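PDB 1R5B: eukaryotic peptide chain release factor GTP-binding subunit from Schizosaccharomyces pombe, which belongs to the translational GTPases, pairing a P-loop GTP-binding domain related to that of elongation factor Tu with beta-rich domains. Local coordinates for residues Gly167-Gln179 with Lys209-Asn221. Sequence-based numbering, arbitrary orientation.
Sequences GQTREHAVLARTQ and KLSMFLRRVAGYN
Ala218 O, just before the turn at Gly219, is gripped side-on by Arg177: NE donates at 2.9 Å, nearly in line with the C=O bond, and NH2 at 3.0 Å. Bends at chi2 and chi3 swing the guanidinium across to this carbonyl and lay it over one face of the Tyr220 ring. The planes are 14° apart and Arg177 CZ sits 3.6 Å from the ring centroid, a cation-pi stack that leaves the guanidinium edge to the carbonyl. Arginine suits the place because its flat cation can do both at once. Tyr220 follows Gly219, whose positive phi is easiest for glycine; Tyr220 OH is hydrogen-bonded to Ile181 O. In this P-loop GTPase domain both helices pack on the central beta-sheet, Thr169 and Leu210 each touching Ile152 of strand 147-153, while Ala176 and Tyr220 meet Leu184 of strand 184-189. The axes of 169-178 and 209-218 cross at -62° with a closest approach of 9.3 Å. Ala173 is small enough for this: its CB meets Leu214 CD2 at 3.4 Å. The flat Phe213 ring can set its edge against the helix backbone, CZ 3.7 Å from Arg170 CA. Branched Val217 sends CG2 to Ala173 and CG1 under one face of the Arg170 guanidinium, while a water accepts from Arg170 NH2 and donates to Val217 O at 2.6 Å.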
# COMPACT_ATOMS: atom_id res chain seq x y z
N GLY A 167 8.61 -27.64 -20.41
CA GLY A 167 8.35 -26.81 -19.24
C GLY A 167 7.43 -25.61 -19.44
O GLY A 167 7.19 -25.17 -20.56
N GLN A 168 6.93 -25.08 -18.33
CA GLN A 168 5.96 -23.98 -18.38
C GLN A 168 6.51 -22.66 -17.85
O GLN A 168 5.85 -21.64 -17.98
CB GLN A 168 4.69 -24.36 -17.63
CG GLN A 168 3.68 -25.10 -18.49
CD GLN A 168 2.48 -25.61 -17.72
OE1 GLN A 168 2.14 -25.09 -16.66
NE2 GLN A 168 1.84 -26.64 -18.27
N THR A 169 7.70 -22.67 -17.27
CA THR A 169 8.22 -21.49 -16.58
C THR A 169 8.39 -20.27 -17.49
O THR A 169 8.22 -19.14 -17.03
CB THR A 169 9.55 -21.84 -15.90
OG1 THR A 169 9.32 -22.85 -14.91
CG2 THR A 169 10.11 -20.65 -15.11
N ARG A 170 8.71 -20.48 -18.76
CA ARG A 170 8.79 -19.40 -19.72
C ARG A 170 7.42 -18.75 -19.84
O ARG A 170 7.27 -17.55 -19.67
CB ARG A 170 9.24 -19.90 -21.09
CG ARG A 170 9.12 -18.86 -22.19
CD ARG A 170 9.98 -19.12 -23.39
NE ARG A 170 10.42 -17.87 -24.01
CZ ARG A 170 11.54 -17.73 -24.74
NH1 ARG A 170 12.37 -18.75 -24.96
NH2 ARG A 170 11.83 -16.54 -25.26
N GLU A 171 6.43 -19.58 -20.13
CA GLU A 171 5.05 -19.13 -20.27
C GLU A 171 4.55 -18.44 -18.99
O GLU A 171 3.79 -17.48 -19.06
CB GLU A 171 4.17 -20.32 -20.66
CG GLU A 171 2.67 -20.10 -20.52
CD GLU A 171 1.88 -21.30 -21.00
OE1 GLU A 171 1.99 -21.63 -22.21
OE2 GLU A 171 1.16 -21.92 -20.17
N HIS A 172 5.01 -18.91 -17.84
CA HIS A 172 4.62 -18.31 -16.57
C HIS A 172 5.20 -16.91 -16.39
O HIS A 172 4.50 -16.03 -15.88
CB HIS A 172 5.03 -19.21 -15.41
CG HIS A 172 4.22 -20.45 -15.30
ND1 HIS A 172 4.51 -21.47 -14.42
CD2 HIS A 172 3.12 -20.85 -15.99
CE1 HIS A 172 3.62 -22.44 -14.57
NE2 HIS A 172 2.78 -22.09 -15.52
N ALA A 173 6.44 -16.71 -16.79
CA ALA A 173 7.05 -15.38 -16.70
C ALA A 173 6.40 -14.44 -17.72
O ALA A 173 6.14 -13.28 -17.41
CB ALA A 173 8.55 -15.45 -16.91
N VAL A 174 6.14 -14.94 -18.92
CA VAL A 174 5.40 -14.16 -19.92
C VAL A 174 4.00 -13.79 -19.39
O VAL A 174 3.51 -12.68 -19.63
CB VAL A 174 5.28 -14.92 -21.24
CG1 VAL A 174 4.27 -14.26 -22.18
CG2 VAL A 174 6.66 -15.01 -21.91
N LEU A 175 3.39 -14.69 -18.63
CA LEU A 175 2.09 -14.43 -18.05
C LEU A 175 2.17 -13.31 -17.03
O LEU A 175 1.32 -12.43 -17.02
CB LEU A 175 1.51 -15.70 -17.42
CG LEU A 175 0.06 -15.64 -16.95
CD1 LEU A 175 -0.87 -15.34 -18.12
CD2 LEU A 175 -0.33 -16.96 -16.28
N ALA A 176 3.19 -13.31 -16.18
CA ALA A 176 3.34 -12.27 -15.18
C ALA A 176 3.51 -10.89 -15.83
O ALA A 176 2.94 -9.90 -15.37
CB ALA A 176 4.52 -12.56 -14.28
N ARG A 177 4.28 -10.83 -16.91
CA ARG A 177 4.48 -9.60 -17.66
C ARG A 177 3.15 -9.16 -18.30
O ARG A 177 2.77 -7.99 -18.21
CB ARG A 177 5.59 -9.78 -18.72
CG ARG A 177 6.44 -8.54 -19.00
CD ARG A 177 7.03 -7.82 -17.76
NE ARG A 177 8.48 -7.85 -17.75
CZ ARG A 177 9.27 -7.12 -16.94
NH1 ARG A 177 8.78 -6.29 -16.02
NH2 ARG A 177 10.58 -7.25 -17.05
N THR A 178 2.43 -10.09 -18.92
CA THR A 178 1.10 -9.79 -19.47
C THR A 178 0.10 -9.28 -18.42
O THR A 178 -0.81 -8.52 -18.75
CB THR A 178 0.54 -11.04 -20.16
OG1 THR A 178 1.39 -11.39 -21.26
CG2 THR A 178 -0.80 -10.75 -20.84
N GLN A 179 0.28 -9.67 -17.15
CA GLN A 179 -0.58 -9.23 -16.05
C GLN A 179 -0.10 -7.91 -15.40
O GLN A 179 -0.63 -7.52 -14.35
CB GLN A 179 -0.62 -10.31 -14.96
CG GLN A 179 -1.30 -11.58 -15.37
CD GLN A 179 -2.81 -11.48 -15.28
OE1 GLN A 179 -3.38 -11.46 -14.18
NE2 GLN A 179 -3.47 -11.43 -16.44
N LYS A 209 19.68 -19.25 -11.47
CA LYS A 209 19.13 -19.75 -12.71
C LYS A 209 17.87 -18.98 -13.08
O LYS A 209 17.69 -18.62 -14.24
CB LYS A 209 18.81 -21.25 -12.58
CG LYS A 209 18.18 -21.90 -13.81
CD LYS A 209 19.14 -21.96 -14.98
CE LYS A 209 18.43 -21.84 -16.33
NZ LYS A 209 17.83 -23.13 -16.77
N LEU A 210 17.01 -18.71 -12.10
CA LEU A 210 15.77 -18.00 -12.37
C LEU A 210 16.09 -16.56 -12.82
O LEU A 210 15.47 -16.02 -13.73
CB LEU A 210 14.85 -17.98 -11.15
CG LEU A 210 13.90 -19.17 -11.05
CD1 LEU A 210 13.50 -19.38 -9.62
CD2 LEU A 210 12.67 -18.95 -11.90
N SER A 211 17.10 -15.98 -12.20
CA SER A 211 17.53 -14.62 -12.49
C SER A 211 17.99 -14.48 -13.95
O SER A 211 17.59 -13.57 -14.65
CB SER A 211 18.64 -14.23 -11.53
OG SER A 211 19.03 -12.91 -11.76
N MET A 212 18.82 -15.41 -14.41
CA MET A 212 19.24 -15.41 -15.81
C MET A 212 18.05 -15.65 -16.75
O MET A 212 17.88 -14.95 -17.74
CB MET A 212 20.34 -16.44 -16.03
CG MET A 212 21.63 -16.11 -15.29
SD MET A 212 22.31 -14.47 -15.69
CE MET A 212 23.41 -14.91 -16.95
N PHE A 213 17.18 -16.59 -16.40
CA PHE A 213 16.12 -17.03 -17.30
C PHE A 213 15.02 -15.98 -17.43
O PHE A 213 14.54 -15.74 -18.52
CB PHE A 213 15.57 -18.38 -16.80
CG PHE A 213 14.43 -18.94 -17.61
CD1 PHE A 213 14.68 -19.79 -18.67
CD2 PHE A 213 13.12 -18.65 -17.28
CE1 PHE A 213 13.63 -20.33 -19.41
CE2 PHE A 213 12.07 -19.18 -18.01
CZ PHE A 213 12.33 -20.02 -19.08
N LEU A 214 14.65 -15.36 -16.31
CA LEU A 214 13.55 -14.40 -16.28
C LEU A 214 13.90 -13.13 -17.04
O LEU A 214 13.06 -12.55 -17.72
CB LEU A 214 13.18 -14.05 -14.84
CG LEU A 214 12.43 -15.14 -14.08
CD1 LEU A 214 12.29 -14.74 -12.61
CD2 LEU A 214 11.05 -15.40 -14.68
N ARG A 215 15.16 -12.72 -16.94
CA ARG A 215 15.68 -11.65 -17.78
C ARG A 215 15.62 -12.05 -19.26
O ARG A 215 15.18 -11.27 -20.10
CB ARG A 215 17.12 -11.30 -17.37
CG ARG A 215 17.79 -10.20 -18.23
CD ARG A 215 17.07 -8.85 -18.21
NE ARG A 215 17.66 -7.91 -19.16
CZ ARG A 215 17.25 -6.64 -19.34
NH1 ARG A 215 16.24 -6.15 -18.64
NH2 ARG A 215 17.86 -5.87 -20.22
N ARG A 216 16.06 -13.25 -19.59
CA ARG A 216 16.11 -13.65 -20.99
C ARG A 216 14.73 -13.68 -21.62
O ARG A 216 14.53 -13.14 -22.71
CB ARG A 216 16.79 -15.01 -21.16
CG ARG A 216 16.91 -15.42 -22.61
CD ARG A 216 17.79 -16.64 -22.85
NE ARG A 216 16.97 -17.83 -23.07
CZ ARG A 216 16.74 -18.78 -22.16
NH1 ARG A 216 17.28 -18.74 -20.95
NH2 ARG A 216 15.96 -19.81 -22.49
N VAL A 217 13.78 -14.31 -20.96
CA VAL A 217 12.50 -14.59 -21.59
C VAL A 217 11.48 -13.49 -21.35
O VAL A 217 10.48 -13.41 -22.05
CB VAL A 217 11.93 -15.95 -21.14
CG1 VAL A 217 12.99 -17.04 -21.28
CG2 VAL A 217 11.39 -15.90 -19.71
N ALA A 218 11.74 -12.62 -20.38
CA ALA A 218 10.76 -11.61 -20.00
C ALA A 218 11.33 -10.29 -19.49
O ALA A 218 10.59 -9.47 -19.02
CB ALA A 218 9.77 -12.18 -18.99
N GLY A 219 12.63 -10.08 -19.59
CA GLY A 219 13.21 -8.78 -19.31
C GLY A 219 13.39 -8.38 -17.86
O GLY A 219 13.97 -7.33 -17.62
N TYR A 220 12.94 -9.19 -16.91
CA TYR A 220 13.10 -8.86 -15.49
C TYR A 220 14.57 -8.70 -15.11
O TYR A 220 15.35 -9.63 -15.27
CB TYR A 220 12.46 -9.92 -14.58
CG TYR A 220 10.97 -9.98 -14.69
CD1 TYR A 220 10.34 -10.99 -15.40
CD2 TYR A 220 10.16 -9.01 -14.09
CE1 TYR A 220 8.95 -11.04 -15.51
CE2 TYR A 220 8.77 -9.05 -14.18
CZ TYR A 220 8.17 -10.07 -14.89
OH TYR A 220 6.79 -10.12 -14.98
N ASN A 221 14.94 -7.51 -14.64
CA ASN A 221 16.26 -7.25 -14.05
C ASN A 221 16.16 -7.62 -12.57
O ASN A 221 15.38 -7.02 -11.83
CB ASN A 221 16.63 -5.77 -14.23
CG ASN A 221 17.89 -5.36 -13.46
OD1 ASN A 221 18.82 -4.80 -14.03
ND2 ASN A 221 17.90 -5.61 -12.15
O HOH W 1 9.86 -14.68 -24.18